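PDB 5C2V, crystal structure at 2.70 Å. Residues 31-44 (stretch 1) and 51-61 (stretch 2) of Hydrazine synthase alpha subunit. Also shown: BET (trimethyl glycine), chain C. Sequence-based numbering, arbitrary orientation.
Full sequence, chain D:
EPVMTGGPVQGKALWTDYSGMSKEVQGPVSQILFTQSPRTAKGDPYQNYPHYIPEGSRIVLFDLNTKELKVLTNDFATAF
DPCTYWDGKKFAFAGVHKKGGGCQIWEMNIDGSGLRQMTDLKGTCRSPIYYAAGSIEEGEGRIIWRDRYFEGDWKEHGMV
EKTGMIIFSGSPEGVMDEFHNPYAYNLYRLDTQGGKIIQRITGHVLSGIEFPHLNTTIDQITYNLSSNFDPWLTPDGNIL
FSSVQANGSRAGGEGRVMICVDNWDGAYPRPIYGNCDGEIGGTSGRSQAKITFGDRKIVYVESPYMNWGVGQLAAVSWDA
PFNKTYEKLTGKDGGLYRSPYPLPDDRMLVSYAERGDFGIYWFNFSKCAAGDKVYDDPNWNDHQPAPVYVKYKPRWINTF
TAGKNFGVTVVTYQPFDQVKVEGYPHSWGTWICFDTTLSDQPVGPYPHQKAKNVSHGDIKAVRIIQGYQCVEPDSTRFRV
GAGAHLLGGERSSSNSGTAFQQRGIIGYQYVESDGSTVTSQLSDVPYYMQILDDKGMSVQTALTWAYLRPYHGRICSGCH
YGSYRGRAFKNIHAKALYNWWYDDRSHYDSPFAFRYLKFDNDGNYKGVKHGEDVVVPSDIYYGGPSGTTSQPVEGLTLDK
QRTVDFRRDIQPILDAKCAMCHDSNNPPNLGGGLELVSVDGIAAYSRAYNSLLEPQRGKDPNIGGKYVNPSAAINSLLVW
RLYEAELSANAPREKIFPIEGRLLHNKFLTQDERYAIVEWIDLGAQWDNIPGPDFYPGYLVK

Stretch 1, residues 31-44: QILFTQSPRTAKGD
Stretch 2 51-61: HYIPEGSRIVL

How do the backbones run? Gln31 to Gln36 is extended and lies antiparallel to the strand Arg58-Leu61, at 145° between directions and 4.8 Å at closest approach. Leu33 faces Leu61 and Thr35 faces Ile59 as non-hydrogen-bonded pairs (CA-CA 4.6 Å each). Phe34-Val60 and Gln36-Arg58 are the hydrogen-bonded pairs: Phe34 N to Val60 O 3.0 Å, Val60 N to Phe34 O 2.9 Å, Gln36 N to Arg58 O 2.9 Å, Arg58 N to Gln36 O 2.9 Å.

Which apolar side chains meet? On one sheet face, Phe34 (chi1 p, chi2 92°) offers its ring face to Val60 (m), whose CG2 sits 3.6 Å from the ring centroid, a CH-pi contact. On the other, Leu33 (m, t) CD2 reaches Leu61 (t, p) CB at 3.6 Å.

What do the polar side chains add? Arg58 (p, t, t) turns one edge of its guanidinium to Gln36 (m, t), and NE and NH2 both donate to Gln36 OE1, at 2.8 and 3.0 Å. Its NH1 makes a weak bond to BET OXT, 3.3 Å.

How is the loop end held? A type II turn, Pro54 to Ser57, has Gly56 at phi/psi 86/23, where a CB would jam against the preceding carbonyl. Ser37 OG (m) donates to Ser57 OG (m), 2.7 Å; Tyr52 OH (t) donates to Asp44 OD1 (t), 2.9 Å.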

# COMPACT_ATOMS: atom_id res chain seq x y z
N GLN D 31 24.95 -23.62 -31.32
CA GLN D 31 24.36 -22.50 -32.06
C GLN D 31 23.16 -21.89 -31.34
O GLN D 31 22.44 -22.59 -30.63
CB GLN D 31 23.94 -22.94 -33.47
CG GLN D 31 25.10 -23.21 -34.43
CD GLN D 31 24.64 -23.51 -35.84
OE1 GLN D 31 23.44 -23.56 -36.12
NE2 GLN D 31 25.60 -23.72 -36.74
N ILE D 32 22.96 -20.59 -31.52
CA ILE D 32 21.83 -19.90 -30.88
C ILE D 32 21.11 -18.95 -31.84
O ILE D 32 21.72 -18.38 -32.74
CB ILE D 32 22.29 -19.10 -29.64
CG1 ILE D 32 23.27 -17.99 -30.03
CG2 ILE D 32 22.91 -20.01 -28.59
CD1 ILE D 32 23.68 -17.10 -28.88
N LEU D 33 19.81 -18.80 -31.63
CA LEU D 33 19.01 -17.83 -32.38
C LEU D 33 18.66 -16.65 -31.49
O LEU D 33 18.32 -16.84 -30.32
CB LEU D 33 17.73 -18.48 -32.91
CG LEU D 33 17.82 -19.51 -34.04
CD1 LEU D 33 16.51 -20.25 -34.17
CD2 LEU D 33 18.18 -18.82 -35.35
N PHE D 34 18.74 -15.44 -32.02
CA PHE D 34 18.31 -14.28 -31.24
C PHE D 34 17.88 -13.09 -32.10
O PHE D 34 18.19 -13.01 -33.29
CB PHE D 34 19.40 -13.85 -30.26
CG PHE D 34 20.69 -13.42 -30.91
CD1 PHE D 34 20.91 -12.08 -31.22
CD2 PHE D 34 21.68 -14.34 -31.20
CE1 PHE D 34 22.09 -11.68 -31.81
CE2 PHE D 34 22.87 -13.94 -31.79
CZ PHE D 34 23.07 -12.61 -32.10
N THR D 35 17.16 -12.17 -31.47
CA THR D 35 16.62 -10.99 -32.14
C THR D 35 17.52 -9.77 -31.95
O THR D 35 17.97 -9.48 -30.84
CB THR D 35 15.21 -10.65 -31.62
OG1 THR D 35 14.36 -11.80 -31.74
CG2 THR D 35 14.60 -9.50 -32.41
N GLN D 36 17.77 -9.08 -33.06
CA GLN D 36 18.49 -7.81 -33.03
C GLN D 36 17.55 -6.67 -33.41
O GLN D 36 16.92 -6.71 -34.48
CB GLN D 36 19.69 -7.84 -33.98
CG GLN D 36 20.81 -8.77 -33.54
CD GLN D 36 21.99 -8.72 -34.48
OE1 GLN D 36 21.84 -8.48 -35.68
NE2 GLN D 36 23.18 -8.95 -33.94
N SER D 37 17.45 -5.67 -32.55
CA SER D 37 16.58 -4.53 -32.79
C SER D 37 17.38 -3.24 -32.86
O SER D 37 18.39 -3.11 -32.17
CB SER D 37 15.51 -4.43 -31.70
OG SER D 37 14.64 -5.55 -31.72
N PRO D 38 16.95 -2.29 -33.69
CA PRO D 38 17.64 -0.99 -33.73
C PRO D 38 17.55 -0.31 -32.37
O PRO D 38 16.54 -0.51 -31.69
CB PRO D 38 16.87 -0.21 -34.80
CG PRO D 38 16.13 -1.24 -35.59
CD PRO D 38 15.82 -2.34 -34.63
N ARG D 39 18.54 0.49 -31.98
CA ARG D 39 18.41 1.13 -30.68
C ARG D 39 17.72 2.45 -30.92
O ARG D 39 18.33 3.44 -31.32
CB ARG D 39 19.78 1.33 -30.02
CG ARG D 39 20.71 0.14 -30.12
CD ARG D 39 22.15 0.53 -29.80
NE ARG D 39 22.25 1.27 -28.54
CZ ARG D 39 23.38 1.75 -28.05
NH1 ARG D 39 24.52 1.58 -28.71
NH2 ARG D 39 23.38 2.41 -26.90
N THR D 40 16.42 2.45 -30.64
CA THR D 40 15.55 3.60 -30.85
C THR D 40 14.27 3.34 -30.06
O THR D 40 13.99 2.19 -29.71
CB THR D 40 15.24 3.83 -32.35
OG1 THR D 40 16.44 3.73 -33.12
CG2 THR D 40 14.62 5.20 -32.59
N ALA D 41 13.48 4.37 -29.80
CA ALA D 41 12.18 4.18 -29.18
C ALA D 41 11.24 3.39 -30.10
O ALA D 41 10.44 2.59 -29.64
CB ALA D 41 11.56 5.52 -28.82
N LYS D 42 11.35 3.64 -31.41
CA LYS D 42 10.53 2.93 -32.38
C LYS D 42 11.17 1.62 -32.85
O LYS D 42 10.49 0.78 -33.45
CB LYS D 42 10.25 3.83 -33.59
CG LYS D 42 9.39 5.04 -33.27
CD LYS D 42 9.14 5.88 -34.51
CE LYS D 42 8.30 7.10 -34.18
NZ LYS D 42 6.95 6.73 -33.66
N GLY D 43 12.46 1.46 -32.59
CA GLY D 43 13.16 0.25 -32.96
C GLY D 43 13.10 -0.81 -31.89
O GLY D 43 13.16 -2.01 -32.17
N ASP D 44 12.97 -0.36 -30.64
CA ASP D 44 12.86 -1.26 -29.50
C ASP D 44 11.85 -0.71 -28.49
O ASP D 44 12.22 -0.28 -27.40
CB ASP D 44 14.23 -1.44 -28.84
CG ASP D 44 14.28 -2.61 -27.87
OD1 ASP D 44 13.21 -3.18 -27.57
OD2 ASP D 44 15.39 -2.96 -27.42
N HIS D 51 2.51 -4.94 -26.25
CA HIS D 51 2.28 -4.62 -27.65
C HIS D 51 3.61 -4.08 -28.11
O HIS D 51 3.96 -2.92 -27.88
CB HIS D 51 1.15 -3.60 -27.80
CG HIS D 51 0.93 -3.12 -29.20
ND1 HIS D 51 0.29 -3.88 -30.16
CD2 HIS D 51 1.24 -1.95 -29.80
CE1 HIS D 51 0.23 -3.20 -31.29
NE2 HIS D 51 0.80 -2.03 -31.10
N TYR D 52 4.33 -4.96 -28.79
CA TYR D 52 5.74 -4.76 -29.07
C TYR D 52 6.02 -5.18 -30.50
O TYR D 52 5.94 -6.36 -30.84
CB TYR D 52 6.57 -5.56 -28.07
CG TYR D 52 8.06 -5.57 -28.28
CD1 TYR D 52 8.84 -4.47 -27.95
CD2 TYR D 52 8.71 -6.71 -28.75
CE1 TYR D 52 10.21 -4.48 -28.13
CE2 TYR D 52 10.08 -6.73 -28.93
CZ TYR D 52 10.83 -5.62 -28.62
OH TYR D 52 12.19 -5.64 -28.79
N ILE D 53 6.36 -4.21 -31.34
CA ILE D 53 6.65 -4.47 -32.73
C ILE D 53 7.93 -3.72 -33.07
O ILE D 53 7.89 -2.62 -33.60
CB ILE D 53 5.51 -4.02 -33.67
CG1 ILE D 53 4.16 -4.52 -33.15
CG2 ILE D 53 5.75 -4.54 -35.08
CD1 ILE D 53 2.98 -4.13 -34.02
N PRO D 54 9.07 -4.34 -32.75
CA PRO D 54 10.37 -3.69 -32.89
C PRO D 54 10.71 -3.48 -34.36
O PRO D 54 11.46 -4.25 -34.95
CB PRO D 54 11.34 -4.68 -32.23
CG PRO D 54 10.65 -6.00 -32.35
CD PRO D 54 9.19 -5.71 -32.21
N GLU D 55 10.11 -2.45 -34.95
CA GLU D 55 10.26 -2.15 -36.37
C GLU D 55 11.73 -2.06 -36.79
O GLU D 55 12.52 -1.35 -36.16
CB GLU D 55 9.54 -0.84 -36.70
CG GLU D 55 9.72 -0.37 -38.13
CD GLU D 55 8.88 0.85 -38.45
OE1 GLU D 55 7.76 0.96 -37.91
OE2 GLU D 55 9.35 1.71 -39.23
N GLY D 56 12.07 -2.78 -37.84
CA GLY D 56 13.43 -2.80 -38.35
C GLY D 56 14.33 -3.81 -37.66
O GLY D 56 15.55 -3.68 -37.67
N SER D 57 13.72 -4.83 -37.06
CA SER D 57 14.47 -5.84 -36.32
C SER D 57 14.61 -7.13 -37.12
O SER D 57 13.72 -7.51 -37.88
CB SER D 57 13.81 -6.14 -34.98
OG SER D 57 13.67 -4.95 -34.22
N ARG D 58 15.74 -7.81 -36.93
CA ARG D 58 16.01 -9.04 -37.65
C ARG D 58 16.29 -10.21 -36.71
O ARG D 58 16.82 -10.02 -35.62
CB ARG D 58 17.19 -8.84 -38.61
CG ARG D 58 18.50 -8.55 -37.90
CD ARG D 58 19.56 -8.07 -38.88
NE ARG D 58 20.89 -8.05 -38.27
CZ ARG D 58 21.97 -7.57 -38.86
NH1 ARG D 58 21.89 -7.05 -40.08
NH2 ARG D 58 23.14 -7.59 -38.23
N ILE D 59 15.93 -11.41 -37.14
CA ILE D 59 16.25 -12.62 -36.38
C ILE D 59 17.48 -13.28 -36.97
O ILE D 59 17.55 -13.52 -38.18
CB ILE D 59 15.07 -13.61 -36.38
CG1 ILE D 59 13.82 -12.96 -35.80
CG2 ILE D 59 15.44 -14.86 -35.60
CD1 ILE D 59 12.64 -13.88 -35.71
N VAL D 60 18.46 -13.57 -36.12
CA VAL D 60 19.74 -14.08 -36.61
C VAL D 60 20.19 -15.36 -35.91
O VAL D 60 19.82 -15.64 -34.76
CB VAL D 60 20.85 -13.02 -36.45
CG1 VAL D 60 20.57 -11.83 -37.35
CG2 VAL D 60 20.96 -12.59 -35.01
N LEU D 61 21.02 -16.13 -36.62
CA LEU D 61 21.62 -17.35 -36.11
C LEU D 61 23.12 -17.17 -35.92
O LEU D 61 23.81 -16.67 -36.81
CB LEU D 61 21.34 -18.52 -37.06
CG LEU D 61 21.99 -19.87 -36.74
CD1 LEU D 61 21.56 -20.37 -35.37
CD2 LEU D 61 21.66 -20.89 -37.81
N BET C . 16.28 -5.54 -42.36
CA BET C . 17.57 -5.32 -43.15
C BET C . 18.85 -5.49 -42.16
O BET C . 19.44 -4.41 -41.92
OXT BET C . 19.07 -6.67 -41.78
C1 BET C . 15.14 -4.81 -43.04
C2 BET C . 16.40 -5.02 -40.93
C3 BET C . 15.92 -7.02 -42.36